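Local coordinates for protein ORF10 (Moritella marina, PDB 6RIW) that forms the ketosynthase-chain length factor didomain of a polyunsaturated fatty acid synthase, probably condensing acyl units on carrier protein during fatty acid biosynthesis, at residues 429-437 and 445-453. Residues are numbered along the deposited sequence; the frame is centred on the assembly and turned at random.
Sequences KPRTAGVSV and AHLVLQQPT
A433, V435 and V437 pair with L449, L447 and A445 as the hydrogen-bonded pairs of an antiparallel β-hairpin, each exchanging two backbone bonds; those between A433 and L449 are short and straight, N to O 2.8 Å either way. Beyond the T432/Q450 pair the ladder runs on through a backbone bond, Q451 N to R431 O, and the Q451 side chain supplies the second: its OE1 takes the backbone N-H of R431 on a lone pair in its carbonyl plane (N to OE1 2.6 Å, 170° at the hydrogen). Thus Q451 grips R431 twice, and its amide lies 20° from the plane of the R431 guanidinium, with NE2 3.8 Å from NH2.

Among the side-chain polar contacts, S436 OG meets H446 ND1 at the imidazole edge, 2.8 Å away. With CG anti to the backbone N (chi1 -173°), the H446 ring swings over the strand toward G434, bringing CE1 to 3.8 Å from G434 CA. Y315 bonds the other ring nitrogen, NE2, so both are engaged.

The closer apolar contacts lie on the opposite face, where V435 CG2 touches L449 CD1 at 3.8 Å and V437 CG2 meets A445 CB; on the H446 face T432 CG2 meets V448 CG1.

In this thiolase-fold ketosynthase domain, helix 304-318 covers the H446 and V448 face, helices 198-211 and 374-387 the L447 face, while strands 327-329 and 283-292 flank the hairpin.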
ATOM      1  N   LYS A 429     -17.801  -7.504 -35.935  1.00 38.86           N
ATOM      2  CA  LYS A 429     -16.673  -7.618 -35.004  1.00 38.97           C
ATOM      3  C   LYS A 429     -16.509  -6.343 -34.174  1.00 37.27           C
ATOM      4  O   LYS A 429     -16.314  -5.258 -34.724  1.00 35.20           O
ATOM      5  CB  LYS A 429     -15.376  -7.921 -35.764  1.00 40.38           C
ATOM      6  CG  LYS A 429     -14.179  -8.163 -34.861  1.00 40.21           C
ATOM      7  CD  LYS A 429     -12.868  -7.949 -35.594  1.00 39.08           C
ATOM      8  CE  LYS A 429     -11.921  -7.080 -34.778  1.00 42.33           C
ATOM      9  NZ  LYS A 429     -12.464  -5.702 -34.569  1.00 41.46           N
ATOM     10  N   PRO A 430     -16.583  -6.462 -32.846  1.00 36.27           N
ATOM     11  CA  PRO A 430     -16.438  -5.267 -32.002  1.00 34.79           C
ATOM     12  C   PRO A 430     -15.005  -4.748 -32.029  1.00 29.30           C
ATOM     13  O   PRO A 430     -14.047  -5.521 -32.076  1.00 29.54           O
ATOM     14  CB  PRO A 430     -16.832  -5.759 -30.596  1.00 32.06           C
ATOM     15  CG  PRO A 430     -17.262  -7.219 -30.751  1.00 36.34           C
ATOM     16  CD  PRO A 430     -16.662  -7.701 -32.049  1.00 38.77           C
ATOM     17  N   ARG A 431     -14.865  -3.422 -32.031  1.00 29.89           N
ATOM     18  CA  ARG A 431     -13.565  -2.824 -31.763  1.00 27.91           C
ATOM     19  C   ARG A 431     -13.054  -3.335 -30.422  1.00 28.09           C
ATOM     20  O   ARG A 431     -13.782  -3.306 -29.425  1.00 25.62           O
ATOM     21  CB  ARG A 431     -13.667  -1.300 -31.739  1.00 26.51           C
ATOM     22  CG  ARG A 431     -13.821  -0.665 -33.120  1.00 30.66           C
ATOM     23  CD  ARG A 431     -13.628   0.837 -33.059  1.00 32.80           C
ATOM     24  NE  ARG A 431     -14.699   1.466 -32.301  1.00 37.43           N
ATOM     25  CZ  ARG A 431     -15.454   2.463 -32.752  1.00 39.57           C
ATOM     26  NH1 ARG A 431     -15.253   2.958 -33.971  1.00 45.20           N
ATOM     27  NH2 ARG A 431     -16.416   2.960 -31.978  1.00 38.95           N
ATOM     28  N   THR A 432     -11.806  -3.802 -30.399  1.00 25.46           N
ATOM     29  CA  THR A 432     -11.267  -4.503 -29.243  1.00 26.47           C
ATOM     30  C   THR A 432      -9.857  -4.013 -28.937  1.00 27.67           C
ATOM     31  O   THR A 432      -9.017  -3.924 -29.836  1.00 24.91           O
ATOM     32  CB  THR A 432     -11.281  -6.016 -29.482  1.00 28.05           C
ATOM     33  OG1 THR A 432     -12.624  -6.418 -29.781  1.00 26.31           O
ATOM     34  CG2 THR A 432     -10.809  -6.763 -28.250  1.00 27.45           C
ATOM     35  N   ALA A 433      -9.602  -3.707 -27.662  1.00 23.49           N
ATOM     36  CA  ALA A 433      -8.306  -3.228 -27.214  1.00 22.97           C
ATOM     37  C   ALA A 433      -7.853  -4.019 -25.996  1.00 24.38           C
ATOM     38  O   ALA A 433      -8.670  -4.470 -25.192  1.00 23.55           O
ATOM     39  CB  ALA A 433      -8.354  -1.729 -26.876  1.00 21.30           C
ATOM     40  N   GLY A 434      -6.540  -4.182 -25.867  1.00 23.28           N
ATOM     41  CA  GLY A 434      -5.939  -4.697 -24.652  1.00 23.89           C
ATOM     42  C   GLY A 434      -5.260  -3.572 -23.893  1.00 20.31           C
ATOM     43  O   GLY A 434      -4.838  -2.575 -24.484  1.00 23.18           O
ATOM     44  N   VAL A 435      -5.166  -3.714 -22.572  1.00 19.58           N
ATOM     45  CA  VAL A 435      -4.339  -2.827 -21.759  1.00 20.76           C
ATOM     46  C   VAL A 435      -3.464  -3.696 -20.871  1.00 20.02           C
ATOM     47  O   VAL A 435      -3.977  -4.577 -20.165  1.00 19.70           O
ATOM     48  CB  VAL A 435      -5.175  -1.859 -20.893  1.00 18.26           C
ATOM     49  CG1 VAL A 435      -4.241  -0.952 -20.075  1.00 20.03           C
ATOM     50  CG2 VAL A 435      -6.103  -1.027 -21.735  1.00 21.81           C
ATOM     51  N   SER A 436      -2.152  -3.457 -20.902  1.00 17.12           N
ATOM     52  CA  SER A 436      -1.182  -4.223 -20.132  1.00 20.89           C
ATOM     53  C   SER A 436      -0.480  -3.326 -19.121  1.00 21.48           C
ATOM     54  O   SER A 436      -0.125  -2.181 -19.430  1.00 20.04           O
ATOM     55  CB  SER A 436      -0.132  -4.900 -21.047  1.00 24.89           C
ATOM     56  OG  SER A 436      -0.749  -5.589 -22.125  1.00 23.57           O
ATOM     57  N   VAL A 437      -0.279  -3.844 -17.909  1.00 21.46           N
ATOM     58  CA  VAL A 437       0.584  -3.191 -16.928  1.00 19.36           C
ATOM     59  C   VAL A 437       1.419  -4.265 -16.244  1.00 24.01           C
ATOM     60  O   VAL A 437       0.887  -5.300 -15.819  1.00 22.37           O
ATOM     61  CB  VAL A 437      -0.191  -2.339 -15.892  1.00 20.78           C
ATOM     62  CG1 VAL A 437      -0.720  -1.069 -16.531  1.00 22.99           C
ATOM     63  CG2 VAL A 437      -1.363  -3.127 -15.283  1.00 21.24           C
ATOM     64  N   ALA A 445      -0.968  -7.483 -15.109  1.00 17.15           N
ATOM     65  CA  ALA A 445      -2.394  -7.485 -15.403  1.00 18.01           C
ATOM     66  C   ALA A 445      -2.600  -7.158 -16.875  1.00 18.05           C
ATOM     67  O   ALA A 445      -1.849  -6.383 -17.466  1.00 16.71           O
ATOM     68  CB  ALA A 445      -3.183  -6.481 -14.542  1.00 18.09           C
ATOM     69  N   HIS A 446      -3.641  -7.747 -17.453  1.00 19.49           N
ATOM     70  CA  HIS A 446      -4.068  -7.423 -18.808  1.00 17.45           C
ATOM     71  C   HIS A 446      -5.588  -7.388 -18.820  1.00 19.20           C
ATOM     72  O   HIS A 446      -6.234  -8.297 -18.289  1.00 20.42           O
ATOM     73  CB  HIS A 446      -3.534  -8.462 -19.800  1.00 19.12           C
ATOM     74  CG  HIS A 446      -3.794  -8.117 -21.238  1.00 21.65           C
ATOM     75  ND1 HIS A 446      -3.029  -7.198 -21.935  1.00 21.77           N
ATOM     76  CD2 HIS A 446      -4.719  -8.585 -22.117  1.00 19.08           C
ATOM     77  CE1 HIS A 446      -3.477  -7.116 -23.180  1.00 21.73           C
ATOM     78  NE2 HIS A 446      -4.496  -7.952 -23.317  1.00 20.68           N
ATOM     79  N   LEU A 447      -6.161  -6.319 -19.365  1.00 18.87           N
ATOM     80  CA  LEU A 447      -7.603  -6.182 -19.461  1.00 18.78           C
ATOM     81  C   LEU A 447      -7.995  -6.149 -20.930  1.00 19.47           C
ATOM     82  O   LEU A 447      -7.291  -5.549 -21.747  1.00 20.35           O
ATOM     83  CB  LEU A 447      -8.095  -4.916 -18.765  1.00 18.96           C
ATOM     84  CG  LEU A 447      -7.885  -4.858 -17.252  1.00 24.00           C
ATOM     85  CD1 LEU A 447      -8.332  -3.502 -16.722  1.00 20.57           C
ATOM     86  CD2 LEU A 447      -8.639  -6.009 -16.574  1.00 26.29           C
ATOM     87  N   VAL A 448      -9.102  -6.811 -21.255  1.00 18.28           N
ATOM     88  CA  VAL A 448      -9.638  -6.851 -22.615  1.00 19.18           C
ATOM     89  C   VAL A 448     -10.876  -5.967 -22.651  1.00 20.86           C
ATOM     90  O   VAL A 448     -11.841  -6.201 -21.906  1.00 21.92           O
ATOM     91  CB  VAL A 448      -9.958  -8.289 -23.053  1.00 19.94           C
ATOM     92  CG1 VAL A 448     -10.385  -8.303 -24.533  1.00 19.63           C
ATOM     93  CG2 VAL A 448      -8.751  -9.168 -22.827  1.00 20.09           C
ATOM     94  N   LEU A 449     -10.837  -4.924 -23.485  1.00 20.15           N
ATOM     95  CA  LEU A 449     -11.895  -3.933 -23.562  1.00 19.78           C
ATOM     96  C   LEU A 449     -12.515  -3.929 -24.957  1.00 24.30           C
ATOM     97  O   LEU A 449     -11.830  -4.164 -25.958  1.00 21.73           O
ATOM     98  CB  LEU A 449     -11.369  -2.531 -23.259  1.00 22.05           C
ATOM     99  CG  LEU A 449     -10.381  -2.395 -22.105  1.00 22.23           C
ATOM    100  CD1 LEU A 449      -9.872  -0.953 -22.051  1.00 23.70           C
ATOM    101  CD2 LEU A 449     -11.113  -2.778 -20.826  1.00 22.43           C
ATOM    102  N   GLN A 450     -13.807  -3.620 -25.013  1.00 24.83           N
ATOM    103  CA  GLN A 450     -14.512  -3.522 -26.282  1.00 25.13           C
ATOM    104  C   GLN A 450     -15.345  -2.252 -26.317  1.00 25.50           C
ATOM    105  O   GLN A 450     -15.695  -1.678 -25.281  1.00 23.31           O
ATOM    106  CB  GLN A 450     -15.394  -4.754 -26.518  1.00 25.18           C
ATOM    107  CG  GLN A 450     -14.583  -6.007 -26.815  1.00 25.53           C
ATOM    108  CD  GLN A 450     -15.457  -7.220 -27.135  1.00 30.09           C
ATOM    109  OE1 GLN A 450     -16.630  -7.280 -26.757  1.00 31.56           O
ATOM    110  NE2 GLN A 450     -14.883  -8.187 -27.836  1.00 29.15           N
ATOM    111  N   GLN A 451     -15.682  -1.828 -27.536  1.00 23.41           N
ATOM    112  CA  GLN A 451     -16.474  -0.625 -27.717  1.00 26.46           C
ATOM    113  C   GLN A 451     -17.800  -0.754 -26.971  1.00 24.00           C
ATOM    114  O   GLN A 451     -18.284  -1.871 -26.738  1.00 23.20           O
ATOM    115  CB  GLN A 451     -16.718  -0.369 -29.211  1.00 30.50           C
ATOM    116  CG  GLN A 451     -17.460  -1.486 -29.920  1.00 28.87           C
ATOM    117  CD  GLN A 451     -17.614  -1.204 -31.410  1.00 30.58           C
ATOM    118  OE1 GLN A 451     -16.985  -1.860 -32.243  1.00 30.04           O
ATOM    119  NE2 GLN A 451     -18.427  -0.207 -31.743  1.00 33.94           N
ATOM    120  N   PRO A 452     -18.390   0.364 -26.549  1.00 24.90           N
ATOM    121  CA  PRO A 452     -19.639   0.285 -25.792  1.00 25.92           C
ATOM    122  C   PRO A 452     -20.772  -0.257 -26.643  1.00 32.54           C
ATOM    123  O   PRO A 452     -20.817  -0.054 -27.858  1.00 27.99           O
ATOM    124  CB  PRO A 452     -19.907   1.739 -25.387  1.00 24.64           C
ATOM    125  CG  PRO A 452     -19.138   2.553 -26.361  1.00 27.97           C
ATOM    126  CD  PRO A 452     -17.929   1.753 -26.715  1.00 23.73           C
ATOM    127  N   THR A 453     -21.707  -0.931 -25.979  1.00 31.77           N
ATOM    128  CA  THR A 453     -22.885  -1.453 -26.661  1.00 32.72           C
ATOM    129  C   THR A 453     -23.990  -1.660 -25.640  1.00 33.95           C
ATOM    130  O   THR A 453     -23.723  -1.942 -24.467  1.00 33.50           O
ATOM    131  CB  THR A 453     -22.588  -2.772 -27.388  1.00 32.26           C
ATOM    132  OG1 THR A 453     -23.788  -3.266 -27.995  1.00 32.96           O
ATOM    133  CG2 THR A 453     -22.059  -3.817 -26.411  1.00 29.78           C
TER